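Local coordinates for protein arylmalonate decarboxylase (Bordetella bronchiseptica, PDB 3IXL) that catalyses the decarboxylation of 2-aryl-2-methylmalonates to 2-arylpropionates, releasing carbon dioxide, at residues T106-G111 against A214-D218; R26-L31 against A227-Y233; L99-T103 against D218-L222. The protein carries 2 engineered substitutions. One frame throughout, in Å; residues are numbered along the deposited sequence.

How the contacts relate
Contact 2 encloses the other two: R26-L31, at the end of helix 23-27, meets A227-Y233, the loop between helices 211-222 and 235-238, so nearly the whole chain lies between its segments. Contacts 3 and 1 start on consecutive elements, L99-T103 on edge strand 101-103 of the first parallel sheet and T106-G111 on helix 104-114, and both end on helix 211-222, sharing D218. That helix follows strand 208-210 of the second sheet and so joins the two α/β halves. It also ties the inner contacts to the outer one: F216 and W217 pack on L27 and Y28, while V220 touches Y28, L31 and A227.

Contact 1: T106-G111 against A214-D218; sequences TAVLNG and AGFWD
T106 touches D218 at the margin of a nearly perpendicular helix pair: the 106-111 and 214-218 segments cross at 83° with axes 8.2 Å apart. Helix 104-114 follows the edge strand of one parallel sheet, and helix 211-222 follows strand 208-210 of the other, so the pair links the two α/β halves of a fold consistent with the Asp/Glu racemase clan. The hydroxyl of T106 turns to N86, leaving its methyl group nearest the D218 carboxylate. A107 fills the crossing point; its CB lies 3.3 Å from D218 CB and 3.5 Å from A214 O, and small A214 and G215 allow this close approach. V108 sends CG1 to the methyl of A214 (4.1 Å to CB), where V209 also packs; the V108 side chain is about 8 Å from the bound 2-phenylacetic acid.

N110 meets W217 with its CB at the indole edge, near the ring plane, 3.7 Å from CZ3. G111 N approaches CZ3 from a direction oblique to the ring. Beyond CB, the N110 amide reaches the carboxylate of D218, which also serves T102 and R221. Chi1 of D218 (175°) swings CG away from its own backbone N and across to helix 104-114. There N110 ND2 donates to D218 OD2 over 3.0 Å, on the syn side but 29° out of the carboxylate plane.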
ATOM      1  N   THR A 106       6.514   0.478   3.306  1.00  5.38           N
ATOM      2  CA  THR A 106       6.939   1.651   4.056  1.00  6.13           C
ATOM      3  C   THR A 106       5.784   2.638   4.200  1.00  5.69           C
ATOM      4  O   THR A 106       5.595   3.243   5.258  1.00  6.55           O
ATOM      5  CB  THR A 106       8.121   2.306   3.361  1.00  6.14           C
ATOM      6  OG1 THR A 106       9.246   1.438   3.500  1.00  8.04           O
ATOM      7  CG2 THR A 106       8.444   3.686   3.937  1.00  7.57           C
ATOM      8  N   ALA A 107       4.993   2.779   3.134  1.00  5.66           N
ATOM      9  CA  ALA A 107       3.833   3.667   3.175  1.00  5.89           C
ATOM     10  C   ALA A 107       2.865   3.297   4.288  1.00  6.22           C
ATOM     11  O   ALA A 107       2.390   4.169   5.013  1.00  5.89           O
ATOM     12  CB  ALA A 107       3.109   3.652   1.827  1.00  5.98           C
ATOM     13  N   VAL A 108       2.553   2.012   4.428  1.00  6.31           N
ATOM     14  CA  VAL A 108       1.569   1.650   5.447  1.00  7.21           C
ATOM     15  C   VAL A 108       2.169   1.756   6.847  1.00  6.96           C
ATOM     16  O   VAL A 108       1.465   2.142   7.786  1.00  6.82           O
ATOM     17  CB  VAL A 108       0.875   0.278   5.206  1.00  7.48           C
ATOM     18  CG1 VAL A 108       0.148   0.254   3.861  1.00  8.12           C
ATOM     19  CG2 VAL A 108       1.846  -0.854   5.294  1.00  9.44           C
ATOM     20  N   LEU A 109       3.464   1.472   6.997  1.00  6.77           N
ATOM     21  CA  LEU A 109       4.118   1.696   8.298  1.00  7.32           C
ATOM     22  C   LEU A 109       4.052   3.172   8.657  1.00  7.43           C
ATOM     23  O   LEU A 109       3.715   3.533   9.783  1.00  8.19           O
ATOM     24  CB  LEU A 109       5.585   1.287   8.256  1.00  8.00           C
ATOM     25  CG  LEU A 109       5.966  -0.178   8.132  1.00 10.10           C
ATOM     26  CD1 LEU A 109       7.475  -0.263   8.036  1.00 10.76           C
ATOM     27  CD2 LEU A 109       5.453  -0.959   9.341  1.00 10.60           C
ATOM     28  N   ASN A 110       4.371   4.029   7.692  1.00  6.68           N
ATOM     29  CA  ASN A 110       4.322   5.462   7.939  1.00  6.53           C
ATOM     30  C   ASN A 110       2.910   5.925   8.280  1.00  6.52           C
ATOM     31  O   ASN A 110       2.722   6.745   9.177  1.00  6.88           O
ATOM     32  CB  ASN A 110       4.862   6.242   6.740  1.00  6.56           C
ATOM     33  CG  ASN A 110       6.377   6.159   6.629  1.00  8.35           C
ATOM     34  OD1 ASN A 110       7.078   5.796   7.584  1.00 11.19           O
ATOM     35  ND2 ASN A 110       6.886   6.462   5.446  1.00  7.32           N
ATOM     36  N   GLY A 111       1.913   5.392   7.579  1.00  6.49           N
ATOM     37  CA  GLY A 111       0.526   5.778   7.825  1.00  6.17           C
ATOM     38  C   GLY A 111       0.050   5.334   9.194  1.00  6.57           C
ATOM     39  O   GLY A 111      -0.601   6.095   9.901  1.00  6.83           O
ATOM     40  N   ALA A 214      -2.595   4.716   1.026  1.00  5.30           N
ATOM     41  CA  ALA A 214      -1.376   5.024   1.788  1.00  5.22           C
ATOM     42  C   ALA A 214      -0.171   5.148   0.859  1.00  5.05           C
ATOM     43  O   ALA A 214       0.675   6.011   1.067  1.00  5.67           O
ATOM     44  CB  ALA A 214      -1.115   3.970   2.858  1.00  5.52           C
ATOM     45  N   GLY A 215      -0.106   4.300  -0.171  1.00  5.12           N
ATOM     46  CA  GLY A 215       0.981   4.392  -1.153  1.00  4.58           C
ATOM     47  C   GLY A 215       1.024   5.763  -1.811  1.00  4.29           C
ATOM     48  O   GLY A 215       2.097   6.356  -1.967  1.00  5.22           O
ATOM     49  N   PHE A 216      -0.143   6.274  -2.196  1.00  4.76           N
ATOM     50  CA  PHE A 216      -0.219   7.618  -2.766  1.00  4.97           C
ATOM     51  C   PHE A 216       0.188   8.688  -1.771  1.00  5.34           C
ATOM     52  O   PHE A 216       0.980   9.560  -2.090  1.00  6.25           O
ATOM     53  CB  PHE A 216      -1.622   7.904  -3.316  1.00  5.52           C
ATOM     54  CG  PHE A 216      -1.862   7.296  -4.662  1.00  4.86           C
ATOM     55  CD1 PHE A 216      -2.416   6.031  -4.781  1.00  5.83           C
ATOM     56  CD2 PHE A 216      -1.479   7.978  -5.815  1.00  6.00           C
ATOM     57  CE1 PHE A 216      -2.603   5.449  -6.032  1.00  7.03           C
ATOM     58  CE2 PHE A 216      -1.660   7.413  -7.075  1.00  7.14           C
ATOM     59  CZ  PHE A 216      -2.215   6.150  -7.187  1.00  7.05           C
ATOM     60  N   TRP A 217      -0.357   8.602  -0.563  1.00  5.32           N
ATOM     61  CA  TRP A 217      -0.062   9.567   0.488  1.00  5.76           C
ATOM     62  C   TRP A 217       1.446   9.630   0.736  1.00  5.55           C
ATOM     63  O   TRP A 217       2.038  10.705   0.857  1.00  5.93           O
ATOM     64  CB  TRP A 217      -0.808   9.134   1.757  1.00  5.97           C
ATOM     65  CG  TRP A 217      -0.449   9.914   2.984  1.00  6.76           C
ATOM     66  CD1 TRP A 217      -0.963  11.116   3.370  1.00  8.54           C
ATOM     67  CD2 TRP A 217       0.480   9.524   3.999  1.00  9.02           C
ATOM     68  NE1 TRP A 217      -0.392  11.511   4.563  1.00  9.35           N
ATOM     69  CE2 TRP A 217       0.499  10.549   4.966  1.00  9.06           C
ATOM     70  CE3 TRP A 217       1.308   8.409   4.177  1.00  8.59           C
ATOM     71  CZ2 TRP A 217       1.321  10.492   6.099  1.00 10.08           C
ATOM     72  CZ3 TRP A 217       2.123   8.356   5.302  1.00  9.89           C
ATOM     73  CH2 TRP A 217       2.121   9.389   6.245  1.00  9.82           C
ATOM     74  N   ASP A 218       2.066   8.462   0.796  1.00  5.59           N
ATOM     75  CA  ASP A 218       3.478   8.338   1.120  1.00  6.02           C
ATOM     76  C   ASP A 218       4.369   8.820  -0.020  1.00  6.21           C
ATOM     77  O   ASP A 218       5.407   9.445   0.225  1.00  6.68           O
ATOM     78  CB  ASP A 218       3.757   6.871   1.456  1.00  5.93           C
ATOM     79  CG  ASP A 218       5.215   6.582   1.691  1.00  7.10           C
ATOM     80  OD1 ASP A 218       5.821   5.875   0.844  1.00  7.73           O
ATOM     81  OD2 ASP A 218       5.734   7.016   2.746  1.00  7.24           O
TER

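Contact 2: R26-L31 against A227-Y233; sequences RLYPDL and AKARPGY
L27 O, at the last residue of helix 23-27, accepts the backbone N-H of R230 (N to L27 O 3.0 Å). Water 1 gives L27 O a second donor at 3.2 Å and donates also to K228 O. The CA-H of A229 makes a further, weaker approach to it. Water 2 joins the two segments again, bonding to Y28 OH and donating to A227 O at 2.8 Å. D30 and R230 are too far apart for a direct salt bridge; water 3 mediates, donating to D30 OD2 and accepting from R230 NH2 (2.7 Å). The R230 guanidinium takes P29 over one face, CG standing 3.6 Å from CZ. R26 points its own charged end to D195, and K228 NZ bonds to S240.

Apolar contacts fill in between these bonds. A229 CB makes a CH-pi contact 4.1 Å from the centroid of the Y28 ring, over its face, while L27 CD2 packs obliquely on Y233, 3.5 Å from CD1. The helix ends at L27, and Y28 begins a type I beta turn closed by L31 N to Y28 O: a helix C terminus passing into a turn, joined by one backbone bond and bridging waters to the loop between helices 211-222 and 235-238.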
ATOM      1  N   ARG A  26      -8.508  10.307  -7.982  1.00  9.33           N
ATOM      2  CA  ARG A  26      -9.496  10.721  -7.000  1.00  9.31           C
ATOM      3  C   ARG A  26      -8.848  11.453  -5.824  1.00  8.51           C
ATOM      4  O   ARG A  26      -9.296  12.520  -5.418  1.00  9.34           O
ATOM      5  CB  ARG A  26     -10.278   9.491  -6.540  1.00  9.34           C
ATOM      6  CG  ARG A  26     -11.162   8.904  -7.653  1.00 10.81           C
ATOM      7  CD  ARG A  26     -11.731   7.532  -7.308  1.00 11.15           C
ATOM      8  NE  ARG A  26     -12.766   7.614  -6.283  1.00 13.04           N
ATOM      9  CZ  ARG A  26     -13.296   6.564  -5.657  1.00 14.24           C
ATOM     10  NH1 ARG A  26     -12.876   5.330  -5.930  1.00 14.74           N
ATOM     11  NH2 ARG A  26     -14.239   6.752  -4.741  1.00 14.02           N
ATOM     12  N   LEU A  27      -7.755  10.902  -5.314  1.00  8.37           N
ATOM     13  CA  LEU A  27      -7.066  11.506  -4.176  1.00  8.04           C
ATOM     14  C   LEU A  27      -6.360  12.808  -4.523  1.00  7.94           C
ATOM     15  O   LEU A  27      -6.453  13.796  -3.791  1.00  7.37           O
ATOM     16  CB  LEU A  27      -6.032  10.535  -3.604  1.00  8.63           C
ATOM     17  CG  LEU A  27      -6.561   9.278  -2.922  1.00  8.01           C
ATOM     18  CD1 LEU A  27      -5.417   8.300  -2.699  1.00  8.80           C
ATOM     19  CD2 LEU A  27      -7.218   9.646  -1.613  1.00 10.25           C
ATOM     20  N   TYR A  28      -5.626  12.777  -5.633  1.00  7.82           N
ATOM     21  CA  TYR A  28      -4.751  13.868  -6.035  1.00  8.15           C
ATOM     22  C   TYR A  28      -4.977  14.184  -7.509  1.00  9.18           C
ATOM     23  O   TYR A  28      -4.083  13.967  -8.329  1.00  8.90           O
ATOM     24  CB  TYR A  28      -3.287  13.473  -5.797  1.00  7.36           C
ATOM     25  CG  TYR A  28      -2.932  13.207  -4.345  1.00  6.44           C
ATOM     26  CD1 TYR A  28      -2.811  11.906  -3.869  1.00  6.99           C
ATOM     27  CD2 TYR A  28      -2.690  14.263  -3.460  1.00  7.32           C
ATOM     28  CE1 TYR A  28      -2.472  11.652  -2.542  1.00  6.40           C
ATOM     29  CE2 TYR A  28      -2.352  14.027  -2.131  1.00  7.93           C
ATOM     30  CZ  TYR A  28      -2.233  12.716  -1.681  1.00  6.29           C
ATOM     31  OH  TYR A  28      -1.908  12.449  -0.366  1.00  7.47           O
ATOM     32  N   PRO A  29      -6.169  14.715  -7.853  1.00 10.10           N
ATOM     33  CA  PRO A  29      -6.521  14.900  -9.261  1.00 10.82           C
ATOM     34  C   PRO A  29      -5.601  15.851 -10.009  1.00 11.59           C
ATOM     35  O   PRO A  29      -5.504  15.754 -11.234  1.00 12.51           O
ATOM     36  CB  PRO A  29      -7.934  15.497  -9.212  1.00 10.87           C
ATOM     37  CG  PRO A  29      -8.123  15.970  -7.832  1.00 11.39           C
ATOM     38  CD  PRO A  29      -7.259  15.133  -6.950  1.00  9.87           C
ATOM     39  N   ASP A  30      -4.924  16.740  -9.290  1.00 11.61           N
ATOM     40  CA  ASP A  30      -4.057  17.720  -9.953  1.00 12.14           C
ATOM     41  C   ASP A  30      -2.565  17.388  -9.897  1.00 10.77           C
ATOM     42  O   ASP A  30      -1.722  18.218 -10.233  1.00 10.34           O
ATOM     43  CB  ASP A  30      -4.377  19.124  -9.455  1.00 13.84           C
ATOM     44  CG  ASP A  30      -5.816  19.539  -9.778  1.00 16.34           C
ATOM     45  OD1 ASP A  30      -6.420  18.979 -10.731  1.00 20.51           O
ATOM     46  OD2 ASP A  30      -6.340  20.428  -9.083  1.00 21.42           O
ATOM     47  N   LEU A  31      -2.241  16.157  -9.500  1.00  9.64           N
ATOM     48  CA  LEU A  31      -0.858  15.686  -9.521  1.00  9.09           C
ATOM     49  C   LEU A  31      -0.631  14.682 -10.647  1.00  8.37           C
ATOM     50  O   LEU A  31      -1.499  13.850 -10.906  1.00  7.91           O
ATOM     51  CB  LEU A  31      -0.473  15.057  -8.180  1.00  9.20           C
ATOM     52  CG  LEU A  31      -0.470  15.955  -6.948  1.00 10.72           C
ATOM     53  CD1 LEU A  31       0.165  15.183  -5.800  1.00 10.74           C
ATOM     54  CD2 LEU A  31       0.273  17.265  -7.171  1.00 12.32           C
ATOM     55  N   ALA A 227       1.531  18.574  -0.791  1.00 19.66           N
ATOM     56  CA  ALA A 227       0.241  18.530  -1.482  1.00 18.42           C
ATOM     57  C   ALA A 227      -0.774  17.754  -0.653  1.00 17.67           C
ATOM     58  O   ALA A 227      -0.430  16.756  -0.016  1.00 17.76           O
ATOM     59  CB  ALA A 227       0.392  17.906  -2.863  1.00 18.61           C
ATOM     60  N   LYS A 228      -2.014  18.231  -0.646  1.00 16.83           N
ATOM     61  CA  LYS A 228      -3.063  17.611   0.167  1.00 16.04           C
ATOM     62  C   LYS A 228      -4.110  16.948  -0.713  1.00 14.68           C
ATOM     63  O   LYS A 228      -4.405  17.417  -1.812  1.00 14.27           O
ATOM     64  CB  LYS A 228      -3.709  18.634   1.113  1.00 17.11           C
ATOM     65  CG  LYS A 228      -2.748  19.264   2.137  1.00 18.32           C
ATOM     66  CD  LYS A 228      -1.996  18.229   2.990  1.00 21.29           C
ATOM     67  CE  LYS A 228      -0.938  18.902   3.860  1.00 21.25           C
ATOM     68  NZ  LYS A 228       0.181  17.996   4.240  1.00 24.78           N
ATOM     69  N   ALA A 229      -4.654  15.838  -0.232  1.00 13.25           N
ATOM     70  CA  ALA A 229      -5.667  15.114  -0.986  1.00 12.50           C
ATOM     71  C   ALA A 229      -7.024  15.798  -0.879  1.00 12.24           C
ATOM     72  O   ALA A 229      -7.283  16.564   0.060  1.00 12.30           O
ATOM     73  CB  ALA A 229      -5.775  13.677  -0.491  1.00 12.31           C
ATOM     74  N   ARG A 230      -7.892  15.492  -1.835  1.00 12.00           N
ATOM     75  CA  ARG A 230      -9.294  15.865  -1.726  1.00 11.89           C
ATOM     76  C   ARG A 230      -9.856  15.232  -0.449  1.00 11.69           C
ATOM     77  O   ARG A 230      -9.369  14.182  -0.028  1.00 11.23           O
ATOM     78  CB  ARG A 230     -10.058  15.406  -2.966  1.00 12.02           C
ATOM     79  CG  ARG A 230      -9.681  16.169  -4.239  1.00 13.29           C
ATOM     80  CD  ARG A 230     -10.286  17.586  -4.262  1.00 15.48           C
ATOM     81  NE  ARG A 230      -9.949  18.307  -5.492  1.00 17.71           N
ATOM     82  CZ  ARG A 230     -10.656  18.255  -6.618  1.00 19.25           C
ATOM     83  NH1 ARG A 230     -11.759  17.524  -6.693  1.00 18.73           N
ATOM     84  NH2 ARG A 230     -10.262  18.948  -7.680  1.00 20.79           N
ATOM     85  N   PRO A 231     -10.850  15.878   0.192  1.00 11.48           N
ATOM     86  CA  PRO A 231     -11.330  15.399   1.491  1.00 11.15           C
ATOM     87  C   PRO A 231     -12.235  14.174   1.407  1.00 10.56           C
ATOM     88  O   PRO A 231     -12.824  13.911   0.361  1.00 10.62           O
ATOM     89  CB  PRO A 231     -12.124  16.596   2.027  1.00 11.36           C
ATOM     90  CG  PRO A 231     -12.630  17.249   0.813  1.00 11.45           C
ATOM     91  CD  PRO A 231     -11.564  17.093  -0.241  1.00 12.40           C
ATOM     92  N   GLY A 232     -12.335  13.451   2.519  1.00 10.50           N
ATOM     93  CA  GLY A 232     -13.286  12.348   2.655  1.00 10.65           C
ATOM     94  C   GLY A 232     -12.741  10.956   2.404  1.00 11.02           C
ATOM     95  O   GLY A 232     -13.514   9.999   2.256  1.00 12.10           O
ATOM     96  N   TYR A 233     -11.417  10.828   2.348  1.00 10.39           N
ATOM     97  CA  TYR A 233     -10.805   9.523   2.088  1.00 10.72           C
ATOM     98  C   TYR A 233     -10.102   8.945   3.307  1.00 10.61           C
ATOM     99  O   TYR A 233      -9.309   8.004   3.181  1.00 11.43           O
ATOM    100  CB  TYR A 233      -9.840   9.602   0.906  1.00 11.06           C
ATOM    101  CG  TYR A 233     -10.504  10.017  -0.375  1.00 12.08           C
ATOM    102  CD1 TYR A 233     -10.217  11.245  -0.957  1.00 12.43           C
ATOM    103  CD2 TYR A 233     -11.427   9.190  -0.999  1.00 11.44           C
ATOM    104  CE1 TYR A 233     -10.823  11.633  -2.140  1.00 12.65           C
ATOM    105  CE2 TYR A 233     -12.039   9.564  -2.190  1.00 12.68           C
ATOM    106  CZ  TYR A 233     -11.733  10.790  -2.749  1.00 12.20           C
ATOM    107  OH  TYR A 233     -12.333  11.172  -3.923  1.00 14.12           O
TER
HETATM  108  O   HOH W   1      -5.826  16.874  -4.102  1.00 28.46           O
HETATM  109  O   HOH W   2      -1.128  14.405   1.302  1.00 12.13           O
HETATM  110  O   HOH W   3      -8.377  20.912  -7.368  1.00 70.57           O

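Contact 3: L99-T103 against D218-L222; sequences LPCTT and DAVRL
The guanidinium of R221 has the D218 carboxylate at its edge, near its own plane, and T102 meets that carboxylate at the other oxygen. Seen from the acid the geometry differs, for R221 stands well above the carboxylate plane. The T102 hydroxyl donates to the syn lone pair of OD1, with OG1 and D218 OD1 2.7 Å apart. R221, one helical turn further along than D218, lies side-on and puts two nitrogens on one oxygen from the same face: NE is 3.0 Å and NH1 2.8 Å from D218 OD2. With N110 as the third donor residue, the rotation of the buried carboxylate is fixed, and this gathering of donors probably favours its ionised form.

Strand 101-103 is the edge of the parallel sheet ordered 33-37, 8-13, 67-72, 101-103. The 218-222 segment of helix 211-222 packs on it, nearly antiparallel to the strand (164°), axes 9.0 Å apart. A219 and V220 continue this packing onto strand 8-13, so the helix covers one side of the parallel sheet of an α/β domain, consistent with an Asp/Glu racemase-like fold.

T102 chi1 (-170°) places OG1 opposite its backbone N, facing the helix; its methyl CG2 is also tight against the acid, 3.1 Å from D218 OD1. L222 slides past T102 in the opposing direction. Its chi1 of -110° is well away from a staggered value, and L222 CD1 thereby reaches T102 CB at 3.7 Å and the backbone O of C101. P100, just before the strand, receives the same methyl, L222 CD1 lying 3.8 Å from P100 CB.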
ATOM      1  N   LEU A  99      17.208   8.971  -6.808  1.00  8.75           N
ATOM      2  CA  LEU A  99      15.937   9.604  -6.452  1.00  8.70           C
ATOM      3  C   LEU A  99      15.428   9.139  -5.102  1.00  8.28           C
ATOM      4  O   LEU A  99      15.761   8.042  -4.674  1.00  8.73           O
ATOM      5  CB  LEU A  99      14.858   9.237  -7.474  1.00  8.66           C
ATOM      6  CG  LEU A  99      14.990   9.722  -8.918  1.00  9.48           C
ATOM      7  CD1 LEU A  99      13.802   9.204  -9.721  1.00 10.04           C
ATOM      8  CD2 LEU A  99      15.084  11.248  -8.986  1.00 10.61           C
ATOM      9  N   PRO A 100      14.566   9.942  -4.458  1.00  8.35           N
ATOM     10  CA  PRO A 100      13.829   9.440  -3.291  1.00  8.07           C
ATOM     11  C   PRO A 100      12.986   8.245  -3.724  1.00  7.73           C
ATOM     12  O   PRO A 100      12.236   8.335  -4.709  1.00  7.55           O
ATOM     13  CB  PRO A 100      12.911  10.604  -2.919  1.00  8.67           C
ATOM     14  CG  PRO A 100      13.543  11.821  -3.567  1.00  8.64           C
ATOM     15  CD  PRO A 100      14.208  11.333  -4.796  1.00  8.10           C
ATOM     16  N   CYS A 101      13.143   7.127  -3.030  1.00  6.92           N
ATOM     17  CA  CYS A 101      12.400   5.918  -3.329  1.00  7.21           C
ATOM     18  C   CYS A 101      11.698   5.414  -2.087  1.00  6.51           C
ATOM     19  O   CYS A 101      12.152   5.619  -0.957  1.00  7.87           O
ATOM     20  CB  CYS A 101      13.332   4.835  -3.860  1.00  7.31           C
ATOM     21  SG  CYS A 101      14.010   5.201  -5.501  1.00  8.71           S
ATOM     22  N   THR A 102      10.577   4.744  -2.310  1.00  6.58           N
ATOM     23  CA  THR A 102       9.797   4.180  -1.222  1.00  6.12           C
ATOM     24  C   THR A 102       9.044   2.946  -1.699  1.00  6.11           C
ATOM     25  O   THR A 102       9.143   2.560  -2.865  1.00  5.93           O
ATOM     26  CB  THR A 102       8.854   5.242  -0.615  1.00  6.07           C
ATOM     27  OG1 THR A 102       8.280   4.728   0.590  1.00  6.55           O
ATOM     28  CG2 THR A 102       7.764   5.675  -1.617  1.00  6.95           C
ATOM     29  N   THR A 103       8.325   2.302  -0.784  1.00  6.02           N
ATOM     30  CA  THR A 103       7.524   1.120  -1.107  1.00  5.59           C
ATOM     31  C   THR A 103       6.181   1.229  -0.393  1.00  5.20           C
ATOM     32  O   THR A 103       6.037   1.969   0.590  1.00  5.63           O
ATOM     33  CB  THR A 103       8.152  -0.197  -0.623  1.00  6.47           C
ATOM     34  OG1 THR A 103       8.058  -0.279   0.806  1.00  6.75           O
ATOM     35  CG2 THR A 103       9.610  -0.362  -1.090  1.00  7.25           C
ATOM     36  N   ASP A 218       2.066   8.462   0.796  1.00  5.59           N
ATOM     37  CA  ASP A 218       3.478   8.338   1.120  1.00  6.02           C
ATOM     38  C   ASP A 218       4.369   8.820  -0.020  1.00  6.21           C
ATOM     39  O   ASP A 218       5.407   9.445   0.225  1.00  6.68           O
ATOM     40  CB  ASP A 218       3.757   6.871   1.456  1.00  5.93           C
ATOM     41  CG  ASP A 218       5.215   6.582   1.691  1.00  7.10           C
ATOM     42  OD1 ASP A 218       5.821   5.875   0.844  1.00  7.73           O
ATOM     43  OD2 ASP A 218       5.734   7.016   2.746  1.00  7.24           O
ATOM     44  N   ALA A 219       3.971   8.538  -1.264  1.00  6.48           N
ATOM     45  CA  ALA A 219       4.714   9.028  -2.424  1.00  6.43           C
ATOM     46  C   ALA A 219       4.648  10.549  -2.508  1.00  6.61           C
ATOM     47  O   ALA A 219       5.650  11.213  -2.793  1.00  7.30           O
ATOM     48  CB  ALA A 219       4.172   8.404  -3.697  1.00  6.81           C
ATOM     49  N   VAL A 220       3.469  11.102  -2.233  1.00  6.68           N
ATOM     50  CA  VAL A 220       3.291  12.554  -2.247  1.00  8.14           C
ATOM     51  C   VAL A 220       4.085  13.195  -1.111  1.00  8.53           C
ATOM     52  O   VAL A 220       4.683  14.265  -1.278  1.00  8.95           O
ATOM     53  CB  VAL A 220       1.795  12.932  -2.203  1.00  8.09           C
ATOM     54  CG1 VAL A 220       1.605  14.418  -2.001  1.00  9.29           C
ATOM     55  CG2 VAL A 220       1.111  12.479  -3.483  1.00  9.31           C
ATOM     56  N   ARG A 221       4.107  12.523   0.033  1.00  8.83           N
ATOM     57  CA  ARG A 221       4.965  12.915   1.163  1.00  9.83           C
ATOM     58  C   ARG A 221       6.422  13.047   0.715  1.00 10.74           C
ATOM     59  O   ARG A 221       7.072  14.068   0.965  1.00 11.55           O
ATOM     60  CB  ARG A 221       4.858  11.880   2.289  1.00  9.68           C
ATOM     61  CG  ARG A 221       5.831  12.102   3.449  1.00  9.61           C
ATOM     62  CD  ARG A 221       5.946  10.885   4.352  1.00  9.64           C
ATOM     63  NE  ARG A 221       6.517   9.719   3.662  1.00  8.94           N
ATOM     64  CZ  ARG A 221       7.817   9.521   3.431  1.00  9.76           C
ATOM     65  NH1 ARG A 221       8.214   8.406   2.813  1.00  9.20           N
ATOM     66  NH2 ARG A 221       8.727  10.429   3.799  1.00 10.19           N
ATOM     67  N   LEU A 222       6.921  12.012   0.041  1.00 11.50           N
ATOM     68  CA  LEU A 222       8.311  11.959  -0.407  1.00 13.52           C
ATOM     69  C   LEU A 222       8.641  13.015  -1.442  1.00 14.23           C
ATOM     70  O   LEU A 222       9.794  13.448  -1.545  1.00 14.93           O
ATOM     71  CB  LEU A 222       8.624  10.585  -0.990  1.00 14.22           C
ATOM     72  CG  LEU A 222       9.555   9.650  -0.232  1.00 17.17           C
ATOM     73  CD1 LEU A 222      10.112   8.653  -1.227  1.00 18.33           C
ATOM     74  CD2 LEU A 222      10.696  10.407   0.456  1.00 17.04           C
TER